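Local atomic coordinates of 2-hydroxyisobutyryl-CoA synthetase (Aquincola tertiaricarbonis, PDB entry 6HDY), a protein that belongs to the adenylate-forming (ANL) family, built from a larger AMP-binding part and a smaller C-terminal domain. Residues Ala216-Thr221 and Lys245-Ser250. Residues are numbered along the deposited sequence; the frame is centred on the assembly and turned at random.
Sequences AAFYGT and KCLFFS. With 8LQ ([[(2~{R},3~{S},4~{R},5~{R})-5-(6-aminopurin-9-yl)-3,4-bis(oxidanyl)oxolan-2-yl]methoxy-oxidanyl-phosphoryl] (3~{S})-3-oxidanylbutanoate), chain C; 3HL ((3S)-3-hydroxybutanoic acid), chain B.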
loop_
_atom_site.group_PDB
_atom_site.type_symbol
_atom_site.label_atom_id
_atom_site.label_comp_id
_atom_site.label_asym_id
_atom_site.label_seq_id
_atom_site.Cartn_x
_atom_site.Cartn_y
_atom_site.Cartn_z
ATOM N N ALA A 216 0.594 -16.326 -11.198
ATOM C CA ALA A 216 0.872 -17.670 -10.716
ATOM C C ALA A 216 0.519 -17.789 -9.234
ATOM O O ALA A 216 0.191 -18.886 -8.784
ATOM C CB ALA A 216 2.333 -18.024 -10.942
ATOM N N ALA A 217 0.596 -16.660 -8.469
ATOM C CA ALA A 217 0.328 -16.676 -7.038
ATOM C C ALA A 217 -0.458 -15.469 -6.537
ATOM O O ALA A 217 -0.394 -14.384 -7.115
ATOM C CB ALA A 217 1.621 -16.854 -6.250
ATOM N N PHE A 218 -1.253 -15.693 -5.479
ATOM C CA PHE A 218 -2.101 -14.671 -4.855
ATOM C C PHE A 218 -1.879 -14.683 -3.377
ATOM O O PHE A 218 -1.894 -15.754 -2.782
ATOM C CB PHE A 218 -3.593 -14.955 -5.115
ATOM C CG PHE A 218 -4.569 -13.992 -4.467
ATOM C CD1 PHE A 218 -5.022 -14.201 -3.168
ATOM C CD2 PHE A 218 -5.064 -12.903 -5.172
ATOM C CE1 PHE A 218 -5.920 -13.322 -2.581
ATOM C CE2 PHE A 218 -5.983 -12.038 -4.590
ATOM C CZ PHE A 218 -6.397 -12.246 -3.297
ATOM N N TYR A 219 -1.757 -13.488 -2.769
ATOM C CA TYR A 219 -1.665 -13.336 -1.326
ATOM C C TYR A 219 -2.766 -12.421 -0.804
ATOM O O TYR A 219 -2.998 -11.342 -1.364
ATOM C CB TYR A 219 -0.272 -12.798 -0.874
ATOM C CG TYR A 219 -0.243 -12.441 0.603
ATOM C CD1 TYR A 219 0.020 -13.409 1.571
ATOM C CD2 TYR A 219 -0.559 -11.157 1.037
ATOM C CE1 TYR A 219 0.011 -13.094 2.931
ATOM C CE2 TYR A 219 -0.597 -10.837 2.394
ATOM C CZ TYR A 219 -0.306 -11.806 3.336
ATOM O OH TYR A 219 -0.396 -11.485 4.662
ATOM N N GLY A 220 -3.355 -12.818 0.328
ATOM C CA GLY A 220 -4.298 -12.005 1.087
ATOM C C GLY A 220 -4.864 -12.789 2.246
ATOM O O GLY A 220 -4.226 -13.736 2.708
ATOM N N THR A 221 -6.089 -12.436 2.682
ATOM C CA THR A 221 -6.798 -13.186 3.738
ATOM C C THR A 221 -7.689 -14.244 3.098
ATOM O O THR A 221 -8.165 -14.021 1.970
ATOM C CB THR A 221 -7.643 -12.289 4.677
ATOM O OG1 THR A 221 -8.699 -11.655 3.940
ATOM C CG2 THR A 221 -6.795 -11.273 5.488
ATOM N N LYS A 245 -1.790 -20.846 -9.676
ATOM C CA LYS A 245 -1.289 -22.171 -9.293
ATOM C C LYS A 245 -1.514 -22.274 -7.786
ATOM O O LYS A 245 -1.719 -23.366 -7.240
ATOM C CB LYS A 245 0.200 -22.352 -9.640
ATOM C CG LYS A 245 0.543 -22.171 -11.140
ATOM C CD LYS A 245 -0.001 -23.299 -12.052
ATOM C CE LYS A 245 0.118 -22.984 -13.530
ATOM N NZ LYS A 245 -0.970 -22.091 -14.018
ATOM N N CYS A 246 -1.483 -21.118 -7.110
ATOM C CA CYS A 246 -1.690 -21.084 -5.677
ATOM C C CYS A 246 -2.132 -19.734 -5.161
ATOM O O CYS A 246 -2.000 -18.707 -5.830
ATOM C CB CYS A 246 -0.465 -21.598 -4.919
ATOM S SG CYS A 246 0.775 -20.334 -4.554
ATOM N N LEU A 247 -2.697 -19.784 -3.952
ATOM C CA LEU A 247 -3.143 -18.669 -3.138
ATOM C C LEU A 247 -2.566 -18.990 -1.760
ATOM O O LEU A 247 -2.669 -20.132 -1.319
ATOM C CB LEU A 247 -4.683 -18.590 -3.072
ATOM C CG LEU A 247 -5.419 -18.394 -4.398
ATOM C CD1 LEU A 247 -5.922 -19.739 -4.934
ATOM C CD2 LEU A 247 -6.599 -17.428 -4.230
ATOM N N PHE A 248 -1.893 -18.028 -1.128
ATOM C CA PHE A 248 -1.294 -18.237 0.190
ATOM C C PHE A 248 -1.777 -17.158 1.120
ATOM O O PHE A 248 -1.827 -16.004 0.735
ATOM C CB PHE A 248 0.229 -18.410 0.143
ATOM C CG PHE A 248 1.085 -17.201 -0.175
ATOM C CD1 PHE A 248 1.201 -16.736 -1.481
ATOM C CD2 PHE A 248 1.897 -16.627 0.806
ATOM C CE1 PHE A 248 2.045 -15.657 -1.781
ATOM C CE2 PHE A 248 2.742 -15.554 0.504
ATOM C CZ PHE A 248 2.787 -15.059 -0.780
ATOM N N PHE A 249 -2.260 -17.553 2.280
ATOM C CA PHE A 249 -2.955 -16.639 3.180
ATOM C C PHE A 249 -2.411 -16.608 4.584
ATOM O O PHE A 249 -1.935 -17.623 5.116
ATOM C CB PHE A 249 -4.470 -17.041 3.279
ATOM C CG PHE A 249 -5.245 -17.304 1.996
ATOM C CD1 PHE A 249 -5.446 -16.289 1.061
ATOM C CD2 PHE A 249 -5.836 -18.549 1.760
ATOM C CE1 PHE A 249 -6.182 -16.529 -0.104
ATOM C CE2 PHE A 249 -6.570 -18.786 0.589
ATOM C CZ PHE A 249 -6.755 -17.772 -0.323
ATOM N N SER A 250 -2.609 -15.452 5.215
ATOM C CA SER A 250 -2.311 -15.201 6.622
ATOM C C SER A 250 -3.313 -14.174 7.146
ATOM O O SER A 250 -4.034 -13.552 6.356
ATOM C CB SER A 250 -0.872 -14.719 6.792
ATOM O OG SER A 250 -0.767 -13.350 6.459
HETATM N N9 8LQ C . -3.722 -15.255 12.562
HETATM C C8 8LQ C . -2.782 -14.792 11.722
HETATM N N7 8LQ C . -2.506 -15.736 10.829
HETATM C C5 8LQ C . -3.260 -16.808 11.124
HETATM C C6 8LQ C . -3.432 -18.012 10.535
HETATM N N6 8LQ C . -2.699 -18.303 9.472
HETATM N N1 8LQ C . -4.293 -18.926 11.024
HETATM C C2 8LQ C . -5.073 -18.633 12.145
HETATM N N3 8LQ C . -4.935 -17.365 12.690
HETATM C C4 8LQ C . -4.019 -16.499 12.195
HETATM C CAA 8LQ C . 0.922 -10.057 9.677
HETATM C CAZ 8LQ C . 0.309 -11.458 9.415
HETATM O OAE 8LQ C . -0.739 -11.351 8.456
HETATM C CAL 8LQ C . -0.262 -12.101 10.695
HETATM C CAS 8LQ C . -1.290 -11.175 11.357
HETATM O OAC 8LQ C . -2.430 -11.101 10.906
HETATM O OAQ 8LQ C . -0.808 -10.406 12.400
HETATM P PBC 8LQ C . -1.761 -9.604 13.404
HETATM O OAH 8LQ C . -2.480 -8.521 12.491
HETATM O OAD 8LQ C . -1.041 -9.006 14.542
HETATM O "O5'" 8LQ C . -2.782 -10.691 13.924
HETATM C "C5'" 8LQ C . -2.224 -11.876 14.488
HETATM C "C4'" 8LQ C . -3.333 -12.811 14.895
HETATM O "O4'" 8LQ C . -4.129 -13.150 13.727
HETATM C "C3'" 8LQ C . -2.705 -14.068 15.322
HETATM O "O3'" 8LQ C . -2.334 -13.994 16.728
HETATM C "C2'" 8LQ C . -3.840 -15.061 15.063
HETATM O "O2'" 8LQ C . -4.908 -14.947 16.085
HETATM C "C1'" 8LQ C . -4.359 -14.566 13.732
HETATM C CA 3HL B . -0.647 -11.205 10.631
HETATM C CB 3HL B . 0.478 -10.149 10.712
HETATM O OG1 3HL B . 1.696 -10.572 10.107
HETATM C CG2 3HL B . 0.088 -8.868 10.039
HETATM C C 3HL B . -0.135 -12.402 9.868
HETATM O OA 3HL B . 0.123 -12.283 8.678
HETATM O OB 3HL B . 0.185 -13.483 10.623
HETATM O O HOH W 1 -3.265 -10.953 5.147
#
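Parallel strands 217-220 and 246-249 form neighbouring members of a five-stranded parallel sheet, joined through helix 222-234 as a beta-alpha-beta unit; the C-terminal ends of both strands lead to the ligand pocket through Tyr219 and Ser250. At the opposite end, Ala216 O accepts two backbone bonds, from Lys245 N at 2.9 Å, lying above the carbonyl plane, and from Cys246 N, lying in it. Midway, Phe248 N donates to Phe218 O at 2.8 Å. On the sheet face of Tyr219 and Phe248, the two side chains cross at about a right angle: Tyr219 CB sits over the Phe248 ring, 4.0 Å from its centroid, while Tyr219 CD1 lies above the same face toward the rim. On the other face, Leu247 CD2 packs 3.7 Å from Phe218 CD1, and Phe249 CE1 comes up to the edge of the Phe218 ring; helix 222-234 covers both phenylalanines. Tyr219 CG is anti to the backbone N (chi1 171°). Ser250 OG lies at the edge of the Tyr219 ring, near its plane, and is hydrogen-bonded to Tyr219 OH at 2.6 Å. A water also joins this OH to Ser250 O. The two ligands overlap as alternative occupants: Ser250 OG lies 2.8 Å from 8LQ OAE or 2.6 Å from 3HL OA.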